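PDB 7D6V: succinate dehydrogenase (Membrane anchor subunit), which is the membrane-embedded subunit of a mycobacterial succinate dehydrogenase, holding a [2Fe-2S] cluster and ubiquinone-1 and probably passing electrons to quinone. Local coordinates for residues A53-Y59 and Y71-V75; S83-G87 and V168-D172; C209-G215 and I229-S234. All coordinates share one frame; numbering follows the deposited sequence.

In the fold
The three contacts follow one another along the chain. Interaction 1 joins the end of helix 33-55 to the long loop between strand 66-67 and helix 104-112. Interaction 2 sets a later part of that loop on helix 155-175. Their centres are about 12 Å apart and they touch, so one loop ties two helices together. Interaction 3 packs helix 207-215 against helix 224-237 near the iron-sulfur cluster and the iron-sulfur subunit. Its centre is about 34 Å from that of interaction 1, across the chain's centre, and about 29 Å from that of interaction 2. Helix 155-175 starts at the cluster-pocket residue His155, carries interaction 2 further along, and is touched by Cys209 and Val212 of interaction 3.

Interaction 1: residues A53-Y59 and Y71-V75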
loop_
_atom_site.group_PDB
_atom_site.type_symbol
_atom_site.label_atom_id
_atom_site.label_comp_id
_atom_site.label_asym_id
_atom_site.label_seq_id
_atom_site.Cartn_x
_atom_site.Cartn_y
_atom_site.Cartn_z
ATOM N N ALA C 53 -36.340 6.236 -37.332
ATOM C CA ALA C 53 -36.030 7.594 -37.749
ATOM C C ALA C 53 -36.291 7.801 -39.231
ATOM O O ALA C 53 -36.688 8.897 -39.639
ATOM C CB ALA C 53 -34.576 7.922 -37.419
ATOM N N PHE C 54 -36.076 6.779 -40.053
ATOM C CA PHE C 54 -36.334 6.922 -41.478
ATOM C C PHE C 54 -37.727 6.470 -41.893
ATOM O O PHE C 54 -38.060 6.567 -43.077
ATOM C CB PHE C 54 -35.281 6.161 -42.282
ATOM C CG PHE C 54 -33.964 6.865 -42.351
ATOM C CD1 PHE C 54 -33.778 7.922 -43.221
ATOM C CD2 PHE C 54 -32.916 6.483 -41.536
ATOM C CE1 PHE C 54 -32.574 8.576 -43.282
ATOM C CE2 PHE C 54 -31.707 7.135 -41.595
ATOM C CZ PHE C 54 -31.536 8.183 -42.468
ATOM N N TRP C 55 -38.550 5.982 -40.962
ATOM C CA TRP C 55 -39.892 5.546 -41.339
ATOM C C TRP C 55 -40.729 6.699 -41.877
ATOM O O TRP C 55 -41.441 6.542 -42.875
ATOM C CB TRP C 55 -40.596 4.892 -40.153
ATOM C CG TRP C 55 -41.766 4.088 -40.590
ATOM C CD1 TRP C 55 -43.055 4.506 -40.693
ATOM C CD2 TRP C 55 -41.749 2.725 -41.022
ATOM N NE1 TRP C 55 -43.849 3.485 -41.151
ATOM C CE2 TRP C 55 -43.069 2.380 -41.361
ATOM C CE3 TRP C 55 -40.747 1.762 -41.150
ATOM C CZ2 TRP C 55 -43.413 1.112 -41.815
ATOM C CZ3 TRP C 55 -41.090 0.507 -41.601
ATOM C CH2 TRP C 55 -42.411 0.192 -41.927
ATOM N N GLY C 56 -40.671 7.857 -41.227
ATOM C CA GLY C 56 -41.352 9.029 -41.730
ATOM C C GLY C 56 -42.822 9.132 -41.398
ATOM O O GLY C 56 -43.483 10.056 -41.885
ATOM N N SER C 57 -43.361 8.223 -40.592
ATOM C CA SER C 57 -44.762 8.293 -40.209
ATOM C C SER C 57 -44.924 7.696 -38.820
ATOM O O SER C 57 -44.000 7.092 -38.270
ATOM C CB SER C 57 -45.658 7.579 -41.226
ATOM O OG SER C 57 -45.537 6.174 -41.127
ATOM N N ALA C 58 -46.118 7.886 -38.257
ATOM C CA ALA C 58 -46.483 7.387 -36.931
ATOM C C ALA C 58 -45.542 7.930 -35.853
ATOM O O ALA C 58 -44.855 7.188 -35.152
ATOM C CB ALA C 58 -46.525 5.856 -36.910
ATOM N N TYR C 59 -45.533 9.256 -35.728
ATOM C CA TYR C 59 -44.662 9.921 -34.772
ATOM C C TYR C 59 -45.335 11.058 -34.017
ATOM O O TYR C 59 -44.686 11.672 -33.165
ATOM C CB TYR C 59 -43.407 10.459 -35.484
ATOM C CG TYR C 59 -43.706 11.444 -36.589
ATOM C CD1 TYR C 59 -43.813 12.800 -36.325
ATOM C CD2 TYR C 59 -43.891 11.016 -37.893
ATOM C CE1 TYR C 59 -44.090 13.702 -37.325
ATOM C CE2 TYR C 59 -44.167 11.912 -38.901
ATOM C CZ TYR C 59 -44.267 13.254 -38.611
ATOM O OH TYR C 59 -44.543 14.152 -39.611
ATOM N N TYR C 71 -38.112 12.205 -33.548
ATOM C CA TYR C 71 -38.578 13.164 -34.542
ATOM C C TYR C 71 -38.704 14.562 -33.951
ATOM O O TYR C 71 -39.439 15.388 -34.497
ATOM C CB TYR C 71 -39.932 12.740 -35.118
ATOM C CG TYR C 71 -39.900 11.571 -36.069
ATOM C CD1 TYR C 71 -39.630 10.291 -35.613
ATOM C CD2 TYR C 71 -40.162 11.743 -37.419
ATOM C CE1 TYR C 71 -39.606 9.222 -36.474
ATOM C CE2 TYR C 71 -40.143 10.677 -38.288
ATOM C CZ TYR C 71 -39.863 9.420 -37.811
ATOM O OH TYR C 71 -39.842 8.351 -38.672
ATOM N N SER C 72 -38.000 14.847 -32.844
ATOM C CA SER C 72 -38.412 15.960 -31.988
ATOM C C SER C 72 -38.294 17.311 -32.686
ATOM O O SER C 72 -39.328 17.971 -32.888
ATOM C CB SER C 72 -37.660 15.903 -30.656
ATOM O OG SER C 72 -38.012 14.747 -29.921
ATOM N N PRO C 73 -37.102 17.787 -33.086
ATOM C CA PRO C 73 -37.086 19.024 -33.875
ATOM C C PRO C 73 -37.595 18.737 -35.275
ATOM O O PRO C 73 -36.912 18.093 -36.077
ATOM C CB PRO C 73 -35.609 19.445 -33.863
ATOM C CG PRO C 73 -34.956 18.571 -32.836
ATOM C CD PRO C 73 -35.733 17.298 -32.871
ATOM N N CYS C 74 -38.802 19.202 -35.578
ATOM C CA CYS C 74 -39.540 18.770 -36.759
ATOM C C CYS C 74 -39.804 20.015 -37.603
ATOM O O CYS C 74 -40.872 20.622 -37.527
ATOM C CB CYS C 74 -40.828 18.063 -36.304
ATOM S SG CYS C 74 -41.535 16.875 -37.447
ATOM N N VAL C 75 -38.825 20.378 -38.428
ATOM C CA VAL C 75 -38.728 21.715 -39.000
ATOM C C VAL C 75 -39.039 21.728 -40.495
ATOM O O VAL C 75 -38.618 22.639 -41.202
ATOM C CB VAL C 75 -37.348 22.329 -38.721
ATOM C CG1 VAL C 75 -37.105 22.426 -37.231
ATOM C CG2 VAL C 75 -36.263 21.499 -39.377
#
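Tyr59 and Tyr71 form an offset (parallel-displaced) stack where helix 33-55 ends and the loop after strand 66-67 passes it. Their planes are only 2° apart and their centroids 4.6 Å, although the two side chains run at about a right angle to each other. The overlap is displaced, so that Tyr59 CB also lies over the Tyr71 face, 3.8 Å from the centroid, as a CH-pi contact. Tyr59 CG sits between the backbone N and the carbonyl carbon (chi1 59°), which turns the ring back beside its own chain, with Ser57 N at its edge. This buried stack is the tight part of the contact.

The Tyr71 hydroxyl then reaches the helix end. Gly56 N, approaching at the ring edge, donates to Tyr71 OH at 2.7 Å in a fairly straight bond, and the same oxygen is bonded to Arg52 O. The phenol thus bridges Arg52 O and Gly56 N where the helix ends. Glycine suits this place because the chain leaves the helix here with a positive phi of 82°.

On the loose side, Trp55 offers Tyr71 little beyond its CB, and its exposed indole leads away. Phe54, also exposed, points away from Tyr71 and touches Pro98.

Back on the buried side, the loop closes round Tyr59: Ala80 N is bonded to its OH, while Cys74 SG meets the ring obliquely, 4.1 Å from Tyr59 CE1.

Interaction 2: residues S83-G87 and V168-D172; sequences SSHFG and VNTYD
His85 and Asp172 make the polar link between the loop and helix 155-175: His85 ND1 donates to Asp172 OD1 at 2.6 Å, a weak bond because the angle at the hydrogen is only 125°. The oxygen lies near the imidazole plane, but the carboxylate is turned 56° away from it. Beside this pair, Tyr171 directs its ring edge toward the His85 face in an offset edge-to-face contact, its CE2 3.6 Å from His85 CB. Phe86 completes the aromatic cluster, meeting Tyr171 obliquely and setting its CE1 3.7 Å from Val168 CG1. Helical spacing turns positions 168, 171 and 172 to the loop together; the aliphatic and aromatic ones meet Phe86, and the acid meets His85. Tyr171 gains its reach from a CG opposite the backbone N (chi1 178°).

Further out, Ser83 O lies over the centre of the His85 imidazole, on one face of the ring. Ser83 OG bonds to Ala80 O within the loop, Ser84 OG probably bonds to Cys74 O, and Ser72 packs against Asp172. A carboxylate oxygen beside ND1 fits an imidazole with a proton on that nitrogen, and the nearby negative charge could also raise the pKa of the ring.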
loop_
_atom_site.group_PDB
_atom_site.type_symbol
_atom_site.label_atom_id
_atom_site.label_comp_id
_atom_site.label_asym_id
_atom_site.label_seq_id
_atom_site.Cartn_x
_atom_site.Cartn_y
_atom_site.Cartn_z
ATOM N N SER C 83 -46.753 19.566 -35.370
ATOM C CA SER C 83 -45.519 18.955 -34.894
ATOM C C SER C 83 -44.345 19.921 -34.875
ATOM O O SER C 83 -43.362 19.667 -34.174
ATOM C CB SER C 83 -45.160 17.750 -35.760
ATOM O OG SER C 83 -46.196 16.792 -35.751
ATOM N N SER C 84 -44.423 21.017 -35.622
ATOM C CA SER C 84 -43.330 21.982 -35.703
ATOM C C SER C 84 -43.513 23.007 -34.594
ATOM O O SER C 84 -44.325 23.927 -34.706
ATOM C CB SER C 84 -43.297 22.639 -37.077
ATOM O OG SER C 84 -42.964 21.691 -38.070
ATOM N N HIS C 85 -42.753 22.847 -33.515
ATOM C CA HIS C 85 -42.825 23.750 -32.378
ATOM C C HIS C 85 -41.873 24.928 -32.492
ATOM O O HIS C 85 -42.012 25.890 -31.730
ATOM C CB HIS C 85 -42.548 22.980 -31.087
ATOM C CG HIS C 85 -43.483 21.835 -30.868
ATOM N ND1 HIS C 85 -43.111 20.680 -30.216
ATOM C CD2 HIS C 85 -44.776 21.666 -31.224
ATOM C CE1 HIS C 85 -44.138 19.850 -30.177
ATOM N NE2 HIS C 85 -45.161 20.425 -30.782
ATOM N N PHE C 86 -40.921 24.881 -33.419
ATOM C CA PHE C 86 -39.979 25.967 -33.646
ATOM C C PHE C 86 -40.050 26.462 -35.085
ATOM O O PHE C 86 -39.059 26.942 -35.635
ATOM C CB PHE C 86 -38.560 25.530 -33.290
ATOM C CG PHE C 86 -38.475 24.759 -32.009
ATOM C CD1 PHE C 86 -38.438 23.378 -32.019
ATOM C CD2 PHE C 86 -38.450 25.412 -30.792
ATOM C CE1 PHE C 86 -38.370 22.666 -30.840
ATOM C CE2 PHE C 86 -38.381 24.704 -29.612
ATOM C CZ PHE C 86 -38.341 23.331 -29.637
ATOM N N GLY C 87 -41.221 26.349 -35.703
ATOM C CA GLY C 87 -41.419 26.788 -37.066
ATOM C C GLY C 87 -41.053 25.725 -38.085
ATOM O O GLY C 87 -40.428 24.707 -37.787
ATOM N N VAL C 168 -34.828 21.173 -25.785
ATOM C CA VAL C 168 -35.886 21.014 -26.786
ATOM C C VAL C 168 -36.833 19.880 -26.396
ATOM O O VAL C 168 -38.063 20.010 -26.488
ATOM C CB VAL C 168 -35.269 20.790 -28.178
ATOM C CG1 VAL C 168 -36.291 20.198 -29.127
ATOM C CG2 VAL C 168 -34.727 22.093 -28.724
ATOM N N ASN C 169 -36.275 18.755 -25.949
ATOM C CA ASN C 169 -37.102 17.636 -25.507
ATOM C C ASN C 169 -37.918 17.984 -24.270
ATOM O O ASN C 169 -39.044 17.499 -24.117
ATOM C CB ASN C 169 -36.229 16.412 -25.242
ATOM C CG ASN C 169 -35.651 15.828 -26.508
ATOM O OD1 ASN C 169 -36.190 16.022 -27.594
ATOM N ND2 ASN C 169 -34.546 15.109 -26.377
ATOM N N THR C 170 -37.369 18.799 -23.371
ATOM C CA THR C 170 -38.133 19.252 -22.216
ATOM C C THR C 170 -39.318 20.103 -22.648
ATOM O O THR C 170 -40.418 19.977 -22.099
ATOM C CB THR C 170 -37.230 20.032 -21.266
ATOM O OG1 THR C 170 -35.992 19.333 -21.111
ATOM C CG2 THR C 170 -37.890 20.181 -19.909
ATOM N N TYR C 171 -39.110 20.978 -23.632
ATOM C CA TYR C 171 -40.228 21.749 -24.164
ATOM C C TYR C 171 -41.291 20.831 -24.753
ATOM O O TYR C 171 -42.493 21.034 -24.536
ATOM C CB TYR C 171 -39.730 22.742 -25.213
ATOM C CG TYR C 171 -40.837 23.542 -25.850
ATOM C CD1 TYR C 171 -41.320 24.691 -25.251
ATOM C CD2 TYR C 171 -41.410 23.139 -27.046
ATOM C CE1 TYR C 171 -42.336 25.419 -25.825
ATOM C CE2 TYR C 171 -42.426 23.860 -27.625
ATOM C CZ TYR C 171 -42.884 24.999 -27.012
ATOM O OH TYR C 171 -43.899 25.720 -27.594
ATOM N N ASP C 172 -40.861 19.819 -25.509
ATOM C CA ASP C 172 -41.801 18.855 -26.078
ATOM C C ASP C 172 -42.613 18.166 -24.988
ATOM O O ASP C 172 -43.843 18.064 -25.079
ATOM C CB ASP C 172 -41.041 17.821 -26.907
ATOM C CG ASP C 172 -40.788 18.282 -28.319
ATOM O OD1 ASP C 172 -41.701 18.878 -28.920
ATOM O OD2 ASP C 172 -39.675 18.055 -28.831
#

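Interaction 3: residues C209-G215 and I229-S234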
loop_
_atom_site.group_PDB
_atom_site.type_symbol
_atom_site.label_atom_id
_atom_site.label_comp_id
_atom_site.label_asym_id
_atom_site.label_seq_id
_atom_site.Cartn_x
_atom_site.Cartn_y
_atom_site.Cartn_z
ATOM N N CYS C 209 -19.119 17.231 -18.325
ATOM C CA CYS C 209 -19.839 18.080 -17.383
ATOM C C CYS C 209 -19.109 18.158 -16.048
ATOM O O CYS C 209 -19.019 19.230 -15.441
ATOM C CB CYS C 209 -21.260 17.556 -17.187
ATOM S SG CYS C 209 -22.260 18.522 -16.037
ATOM N N ARG C 210 -18.580 17.026 -15.580
ATOM C CA ARG C 210 -17.821 17.010 -14.336
ATOM C C ARG C 210 -16.601 17.915 -14.424
ATOM O O ARG C 210 -16.282 18.638 -13.475
ATOM C CB ARG C 210 -17.403 15.578 -14.012
ATOM C CG ARG C 210 -16.927 15.360 -12.596
ATOM C CD ARG C 210 -16.375 13.961 -12.440
ATOM N NE ARG C 210 -15.864 13.712 -11.099
ATOM C CZ ARG C 210 -14.997 12.754 -10.802
ATOM N NH1 ARG C 210 -14.539 11.958 -11.754
ATOM N NH2 ARG C 210 -14.583 12.596 -9.557
ATOM N N HIS C 211 -15.907 17.882 -15.559
ATOM C CA HIS C 211 -14.745 18.737 -15.756
ATOM C C HIS C 211 -15.139 20.207 -15.835
ATOM O O HIS C 211 -14.493 21.063 -15.221
ATOM C CB HIS C 211 -14.011 18.301 -17.021
ATOM C CG HIS C 211 -12.869 19.189 -17.398
ATOM N ND1 HIS C 211 -12.948 20.091 -18.435
ATOM C CD2 HIS C 211 -11.620 19.302 -16.892
ATOM C CE1 HIS C 211 -11.800 20.729 -18.544
ATOM N NE2 HIS C 211 -10.977 20.271 -17.621
ATOM N N VAL C 212 -16.199 20.518 -16.580
ATOM C CA VAL C 212 -16.566 21.909 -16.821
ATOM C C VAL C 212 -17.101 22.560 -15.551
ATOM O O VAL C 212 -16.807 23.729 -15.271
ATOM C CB VAL C 212 -17.574 21.995 -17.982
ATOM C CG1 VAL C 212 -18.276 23.334 -17.991
ATOM C CG2 VAL C 212 -16.868 21.768 -19.301
ATOM N N THR C 213 -17.881 21.824 -14.757
ATOM C CA THR C 213 -18.501 22.421 -13.579
ATOM C C THR C 213 -17.458 22.790 -12.532
ATOM O O THR C 213 -17.299 23.966 -12.187
ATOM C CB THR C 213 -19.545 21.470 -12.993
ATOM O OG1 THR C 213 -19.013 20.143 -12.938
ATOM C CG2 THR C 213 -20.799 21.476 -13.846
ATOM N N GLY C 214 -16.746 21.803 -12.001
ATOM C CA GLY C 214 -15.669 22.109 -11.081
ATOM C C GLY C 214 -14.467 21.194 -11.158
ATOM O O GLY C 214 -13.548 21.311 -10.345
ATOM N N GLY C 215 -14.448 20.285 -12.132
ATOM C CA GLY C 215 -13.367 19.319 -12.207
ATOM C C GLY C 215 -12.024 19.935 -12.534
ATOM O O GLY C 215 -10.987 19.451 -12.074
ATOM N N ILE C 229 -21.597 21.714 -6.779
ATOM C CA ILE C 229 -22.032 21.190 -8.068
ATOM C C ILE C 229 -21.171 20.004 -8.479
ATOM O O ILE C 229 -21.680 18.987 -8.962
ATOM C CB ILE C 229 -22.013 22.301 -9.132
ATOM C CG1 ILE C 229 -22.952 23.434 -8.726
ATOM C CG2 ILE C 229 -22.410 21.745 -10.483
ATOM C CD1 ILE C 229 -22.901 24.622 -9.650
ATOM N N TRP C 230 -19.855 20.112 -8.289
ATOM C CA TRP C 230 -18.950 19.032 -8.657
ATOM C C TRP C 230 -19.201 17.787 -7.817
ATOM O O TRP C 230 -19.127 16.666 -8.327
ATOM C CB TRP C 230 -17.505 19.507 -8.515
ATOM C CG TRP C 230 -16.489 18.470 -8.841
ATOM C CD1 TRP C 230 -16.048 18.117 -10.078
ATOM C CD2 TRP C 230 -15.783 17.645 -7.912
ATOM N NE1 TRP C 230 -15.110 17.123 -9.980
ATOM C CE2 TRP C 230 -14.930 16.814 -8.658
ATOM C CE3 TRP C 230 -15.790 17.527 -6.519
ATOM C CZ2 TRP C 230 -14.092 15.881 -8.061
ATOM C CZ3 TRP C 230 -14.959 16.601 -5.932
ATOM C CH2 TRP C 230 -14.121 15.790 -6.700
ATOM N N THR C 231 -19.501 17.961 -6.529
ATOM C CA THR C 231 -19.781 16.811 -5.674
ATOM C C THR C 231 -21.019 16.057 -6.149
ATOM O O THR C 231 -21.001 14.825 -6.287
ATOM C CB THR C 231 -19.953 17.271 -4.227
ATOM O OG1 THR C 231 -18.730 17.854 -3.763
ATOM C CG2 THR C 231 -20.314 16.100 -3.333
ATOM N N GLN C 232 -22.107 16.784 -6.412
ATOM C CA GLN C 232 -23.312 16.119 -6.909
ATOM C C GLN C 232 -23.099 15.499 -8.287
ATOM O O GLN C 232 -23.571 14.384 -8.551
ATOM C CB GLN C 232 -24.486 17.096 -6.909
ATOM C CG GLN C 232 -25.199 17.187 -5.571
ATOM C CD GLN C 232 -24.304 17.626 -4.439
ATOM O OE1 GLN C 232 -24.090 16.881 -3.486
ATOM N NE2 GLN C 232 -23.752 18.821 -4.548
ATOM N N VAL C 233 -22.387 16.192 -9.173
ATOM C CA VAL C 233 -22.142 15.647 -10.503
ATOM C C VAL C 233 -21.265 14.404 -10.426
ATOM O O VAL C 233 -21.446 13.470 -11.207
ATOM C CB VAL C 233 -21.539 16.730 -11.417
ATOM C CG1 VAL C 233 -20.960 16.118 -12.673
ATOM C CG2 VAL C 233 -22.600 17.751 -11.779
ATOM N N SER C 234 -20.318 14.357 -9.489
ATOM C CA SER C 234 -19.499 13.161 -9.317
ATOM C C SER C 234 -20.324 11.997 -8.787
ATOM O O SER C 234 -20.143 10.848 -9.218
ATOM C CB SER C 234 -18.332 13.462 -8.381
ATOM O OG SER C 234 -17.536 14.517 -8.881
#
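Helices 207-215 and 224-237 pack nearly antiparallel, their short segments at 158° with axes 8.2 Å apart, and come closest where Gly214 CA lies 5.1 Å from Trp230 CA. That approach suits a glycine, which has no side chain to hold the tryptophan off. Helix 207-215 widens into a pi-type turn at 211-215, and the indole lies against it: Trp230 CD1 is 3.4 Å from Gly215 N, while Arg210 O sits at the ring edge.

Arg210 crosses this indole at a slant, its guanidinium plane nearly parallel to the ring and NH2 approaching CZ2 obliquely. With CG anti to the backbone N (chi1 -165°), Arg210 CG comes 3.6 Å from Trp230 NE1; the extended chain beyond carries NE on to Ser234. There Arg210 NE donates to Ser234 OG at 2.9 Å, the oxygen lying 23° out of the guanidinium plane. This hydroxyl, lying over the indole face, donates in turn to Trp230 O, which also accepts Ser234 N from the opposite face of its carbonyl plane. Thr213 uses its hydroxyl similarly, bonding back to Cys209 O at 2.7 Å and leaving its methyl CG2 to meet Ile229 CG2. Val233 CG1 packs 3.7 Å from Arg210 CA, a compact branched side chain suited to helices this close.

Asn222 of the iron-sulfur subunit binds Arg210 NH2, and Arg138 and Arg230 of that subunit bind Gly215 O. His207 begins the first helix and His240 follows the second, both in the cluster pocket; the pair is an antiparallel helical hairpin reaching from the [2Fe-2S] site to the neighbouring subunit.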